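Local coordinates for outer membrane porin protein 32 (PDB 2FGQ) that forms anion-selective channels across the bacterial outer membrane as a homotrimeric porin, at residues A[214-226]-A[237-249]. Numbering follows the deposited sequence.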
loop_
_atom_site.group_PDB
_atom_site.type_symbol
_atom_site.label_atom_id
_atom_site.label_comp_id
_atom_site.label_asym_id
_atom_site.label_seq_id
_atom_site.Cartn_x
_atom_site.Cartn_y
_atom_site.Cartn_z
ATOM N N PHE A 214 -4.504 35.928 21.191
ATOM C CA PHE A 214 -3.973 37.116 21.876
ATOM C C PHE A 214 -2.429 37.100 21.906
ATOM O O PHE A 214 -1.832 38.031 22.422
ATOM C CB PHE A 214 -4.475 37.183 23.320
ATOM C CG PHE A 214 -5.968 37.202 23.483
ATOM C CD1 PHE A 214 -6.654 38.405 23.587
ATOM C CD2 PHE A 214 -6.699 36.024 23.566
ATOM C CE1 PHE A 214 -8.021 38.447 23.768
ATOM C CE2 PHE A 214 -8.088 36.059 23.724
ATOM C CZ PHE A 214 -8.743 37.285 23.852
ATOM N N GLY A 215 -1.768 36.074 21.381
ATOM C CA GLY A 215 -0.302 35.971 21.445
ATOM C C GLY A 215 0.134 35.234 22.691
ATOM O O GLY A 215 0.671 34.117 22.612
ATOM N N VAL A 216 -0.139 35.828 23.843
ATOM C CA VAL A 216 0.127 35.184 25.127
ATOM C C VAL A 216 -0.770 33.952 25.369
ATOM O O VAL A 216 -0.426 33.086 26.146
ATOM C CB VAL A 216 -0.007 36.174 26.311
ATOM C CG1 VAL A 216 0.893 37.410 26.094
ATOM C CG2 VAL A 216 -1.453 36.588 26.550
ATOM N N ALA A 217 -1.919 33.896 24.691
ATOM C CA ALA A 217 -2.832 32.750 24.791
ATOM C C ALA A 217 -3.811 32.808 23.637
ATOM O O ALA A 217 -3.971 33.857 22.998
ATOM C CB ALA A 217 -3.583 32.762 26.100
ATOM N N LYS A 218 -4.471 31.687 23.371
ATOM C CA LYS A 218 -5.503 31.616 22.331
ATOM C C LYS A 218 -6.752 30.991 22.955
ATOM O O LYS A 218 -6.651 30.044 23.731
ATOM C CB LYS A 218 -4.991 30.777 21.163
ATOM C CG LYS A 218 -5.997 30.509 20.073
ATOM C CD LYS A 218 -5.347 29.828 18.854
ATOM C CE LYS A 218 -6.337 29.736 17.718
ATOM N NZ LYS A 218 -5.790 28.935 16.547
ATOM N N LEU A 219 -7.904 31.539 22.628
ATOM C CA LEU A 219 -9.185 31.007 23.059
ATOM C C LEU A 219 -9.928 30.537 21.814
ATOM O O LEU A 219 -9.939 31.224 20.797
ATOM C CB LEU A 219 -9.980 32.125 23.737
ATOM C CG LEU A 219 -11.321 31.754 24.351
ATOM C CD1 LEU A 219 -11.191 30.801 25.571
ATOM C CD2 LEU A 219 -12.027 33.081 24.719
ATOM N N SER A 220 -10.585 29.387 21.918
ATOM C CA SER A 220 -11.248 28.794 20.761
ATOM C C SER A 220 -12.520 28.072 21.206
ATOM O O SER A 220 -12.540 27.483 22.250
ATOM C CB SER A 220 -10.282 27.804 20.111
ATOM O OG SER A 220 -10.760 27.443 18.822
ATOM N N GLY A 221 -13.582 28.172 20.422
ATOM C CA GLY A 221 -14.847 27.523 20.702
ATOM C C GLY A 221 -15.525 26.986 19.435
ATOM O O GLY A 221 -15.295 27.458 18.311
ATOM N N LEU A 222 -16.368 25.974 19.626
ATOM C CA LEU A 222 -17.047 25.292 18.508
ATOM C C LEU A 222 -18.421 24.871 19.073
ATOM O O LEU A 222 -18.506 24.378 20.203
ATOM C CB LEU A 222 -16.285 24.026 18.097
ATOM C CG LEU A 222 -15.280 23.907 16.930
ATOM C CD1 LEU A 222 -14.588 22.552 16.927
ATOM C CD2 LEU A 222 -15.916 24.102 15.555
ATOM N N LEU A 223 -19.465 25.057 18.277
ATOM C CA LEU A 223 -20.798 24.498 18.514
ATOM C C LEU A 223 -21.206 23.733 17.265
ATOM O O LEU A 223 -20.984 24.200 16.159
ATOM C CB LEU A 223 -21.811 25.624 18.698
ATOM C CG LEU A 223 -21.481 26.668 19.736
ATOM C CD1 LEU A 223 -22.393 27.840 19.524
ATOM C CD2 LEU A 223 -21.669 26.035 21.113
ATOM N N GLN A 224 -21.861 22.595 17.434
ATOM C CA GLN A 224 -22.271 21.808 16.307
ATOM C C GLN A 224 -23.531 21.037 16.613
ATOM O O GLN A 224 -23.669 20.487 17.704
ATOM C CB GLN A 224 -21.179 20.781 15.929
ATOM C CG GLN A 224 -21.417 20.050 14.623
ATOM C CD GLN A 224 -20.256 19.130 14.284
ATOM O OE1 GLN A 224 -19.556 19.336 13.254
ATOM N NE2 GLN A 224 -20.013 18.138 15.137
ATOM N N GLN A 225 -24.442 21.005 15.646
ATOM C CA GLN A 225 -25.588 20.097 15.690
ATOM C C GLN A 225 -25.503 19.166 14.516
ATOM O O GLN A 225 -25.391 19.614 13.375
ATOM C CB GLN A 225 -26.924 20.831 15.665
ATOM C CG GLN A 225 -28.078 19.876 15.736
ATOM C CD GLN A 225 -29.406 20.580 15.896
ATOM O OE1 GLN A 225 -30.090 20.824 14.912
ATOM N NE2 GLN A 225 -29.755 20.948 17.122
ATOM N N THR A 226 -25.530 17.862 14.817
ATOM C CA THR A 226 -25.529 16.828 13.796
ATOM C C THR A 226 -26.826 16.053 13.933
ATOM O O THR A 226 -27.121 15.519 15.008
ATOM C CB THR A 226 -24.371 15.907 14.055
ATOM O OG1 THR A 226 -23.164 16.679 14.048
ATOM C CG2 THR A 226 -24.231 14.926 12.903
ATOM N N LYS A 237 -30.146 12.954 16.902
ATOM C CA LYS A 237 -29.665 14.323 16.957
ATOM C C LYS A 237 -28.663 14.435 18.104
ATOM O O LYS A 237 -28.932 13.994 19.205
ATOM C CB LYS A 237 -30.839 15.309 17.161
ATOM C CG LYS A 237 -30.409 16.738 17.184
ATOM C CD LYS A 237 -31.635 17.676 16.991
ATOM C CE LYS A 237 -32.232 18.036 18.262
ATOM N NZ LYS A 237 -33.486 18.908 17.999
ATOM N N THR A 238 -27.555 15.118 17.847
ATOM C CA THR A 238 -26.540 15.345 18.830
ATOM C C THR A 238 -26.070 16.793 18.743
ATOM O O THR A 238 -25.758 17.276 17.646
ATOM C CB THR A 238 -25.324 14.422 18.558
ATOM O OG1 THR A 238 -25.755 13.045 18.496
ATOM C CG2 THR A 238 -24.318 14.499 19.707
ATOM N N ASN A 239 -26.053 17.482 19.888
ATOM C CA ASN A 239 -25.482 18.813 20.017
ATOM C C ASN A 239 -24.135 18.682 20.713
ATOM O O ASN A 239 -24.048 18.129 21.829
ATOM C CB ASN A 239 -26.416 19.702 20.841
ATOM C CG ASN A 239 -27.766 19.956 20.159
ATOM O OD1 ASN A 239 -27.876 19.955 18.947
ATOM N ND2 ASN A 239 -28.803 20.214 20.983
ATOM N N SER A 240 -23.103 19.248 20.098
ATOM C CA SER A 240 -21.736 19.129 20.599
ATOM C C SER A 240 -21.140 20.512 20.799
ATOM O O SER A 240 -21.323 21.393 19.973
ATOM C CB SER A 240 -20.859 18.326 19.624
ATOM O OG SER A 240 -21.375 17.017 19.391
ATOM N N TYR A 241 -20.453 20.709 21.908
ATOM C CA TYR A 241 -19.937 22.018 22.305
ATOM C C TYR A 241 -18.504 21.874 22.787
ATOM O O TYR A 241 -18.170 20.885 23.414
ATOM C CB TYR A 241 -20.719 22.543 23.509
ATOM C CG TYR A 241 -22.233 22.549 23.401
ATOM C CD1 TYR A 241 -22.975 21.402 23.591
ATOM C CD2 TYR A 241 -22.910 23.717 23.173
ATOM C CE1 TYR A 241 -24.354 21.415 23.523
ATOM C CE2 TYR A 241 -24.313 23.746 23.097
ATOM C CZ TYR A 241 -25.022 22.573 23.265
ATOM O OH TYR A 241 -26.404 22.574 23.223
ATOM N N MET A 242 -17.654 22.855 22.502
ATOM C CA MET A 242 -16.261 22.804 22.989
ATOM C C MET A 242 -15.758 24.226 23.219
ATOM O O MET A 242 -16.129 25.155 22.489
ATOM C CB MET A 242 -15.420 22.057 21.950
ATOM C CG MET A 242 -13.944 22.140 21.966
ATOM S SD MET A 242 -13.428 22.552 20.134
ATOM C CE MET A 242 -12.995 24.178 20.683
ATOM N N LEU A 243 -14.968 24.370 24.275
ATOM C CA LEU A 243 -14.249 25.599 24.586
ATOM C C LEU A 243 -12.873 25.199 25.044
ATOM O O LEU A 243 -12.721 24.308 25.883
ATOM C CB LEU A 243 -14.936 26.380 25.722
ATOM C CG LEU A 243 -14.425 27.808 25.959
ATOM C CD1 LEU A 243 -14.517 28.672 24.726
ATOM C CD2 LEU A 243 -15.249 28.461 27.049
ATOM N N GLY A 244 -11.869 25.859 24.490
ATOM C CA GLY A 244 -10.498 25.594 24.865
ATOM C C GLY A 244 -9.612 26.806 24.855
ATOM O O GLY A 244 -9.922 27.851 24.268
ATOM N N ALA A 245 -8.469 26.641 25.498
ATOM C CA ALA A 245 -7.436 27.658 25.511
ATOM C C ALA A 245 -6.069 27.013 25.397
ATOM O O ALA A 245 -5.858 25.898 25.865
ATOM C CB ALA A 245 -7.505 28.465 26.764
ATOM N N SER A 246 -5.149 27.732 24.789
ATOM C CA SER A 246 -3.764 27.304 24.734
ATOM C C SER A 246 -2.876 28.503 25.035
ATOM O O SER A 246 -3.307 29.645 24.932
ATOM C CB SER A 246 -3.386 26.741 23.370
ATOM O OG SER A 246 -3.584 27.684 22.332
ATOM N N ALA A 247 -1.643 28.218 25.419
ATOM C CA ALA A 247 -0.669 29.268 25.696
ATOM C C ALA A 247 0.750 28.746 25.517
ATOM O O ALA A 247 1.047 27.653 25.992
ATOM C CB ALA A 247 -0.842 29.741 27.118
ATOM N N PRO A 248 1.637 29.544 24.931
ATOM C CA PRO A 248 3.071 29.230 24.993
ATOM C C PRO A 248 3.573 29.282 26.430
ATOM O O PRO A 248 3.107 30.119 27.240
ATOM C CB PRO A 248 3.739 30.308 24.098
ATOM C CG PRO A 248 2.672 31.250 23.684
ATOM C CD PRO A 248 1.366 30.783 24.185
ATOM N N VAL A 249 4.478 28.352 26.736
ATOM C CA VAL A 249 5.157 28.248 28.014
ATOM C C VAL A 249 6.648 28.217 27.722
ATOM O O VAL A 249 7.152 27.306 27.092
ATOM C CB VAL A 249 4.764 26.980 28.780
ATOM C CG1 VAL A 249 5.544 26.874 30.090
ATOM C CG2 VAL A 249 3.285 26.952 29.056
HETATM O O HOH W 1 2.078 32.575 27.280
HETATM O O HOH W 2 -22.044 17.145 16.746
HETATM O O HOH W 3 -32.875 21.484 18.058
HETATM O O HOH W 4 -26.455 12.872 15.605
#
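Lys218 and Ser246, Ser220 and Gly244, Leu222 and Met242, Gln224 and Ser240, and Thr226 and Thr238 face each other as antiparallel hydrogen-bonded pairs, each trading two N-H...O bonds; Thr226 N reaches Thr238 O at 2.9 Å, nearly straight at 172°. The CA atoms of the alternate, non-hydrogen-bonded residues approach carbonyls of the neighbouring hydrogen-bonded ones, as Gly221 CA does Met242 O at 3.2 Å.

Leucines and the ring of Tyr241 suit the outer surface, which in a porin probably meets lipid: Leu223 CD2 meets Tyr241 CD2 obliquely at 3.3 Å, and Leu219 CD1 lies 4.0 Å from Leu243 CD1. Farther along, Gln225 and Asn239 run side by side with nearly coplanar amides. With CG anti to the backbone N (chi1 -179°) and the chain extended, Gln225 NE2 donates in plane to a lone pair of Asn239 OD1 at 2.8 Å. A leucine in place of Gln225 would probably leave Asn239 OD1 without its cross-strand donor.

On the inward side, bent Met242 lays SD 3.4 Å from Leu222 CD1, where loop residue Tyr104 touches Leu222 and Phe115 touches Met242. Polar Gln224, Thr226 and Ser240 share a water, while Gln224 OE1 is hydrogen-bonded to Thr207 OG1.

This is a beta hairpin of the 16-stranded porin barrel, its residues alternating between outer surface and channel interior.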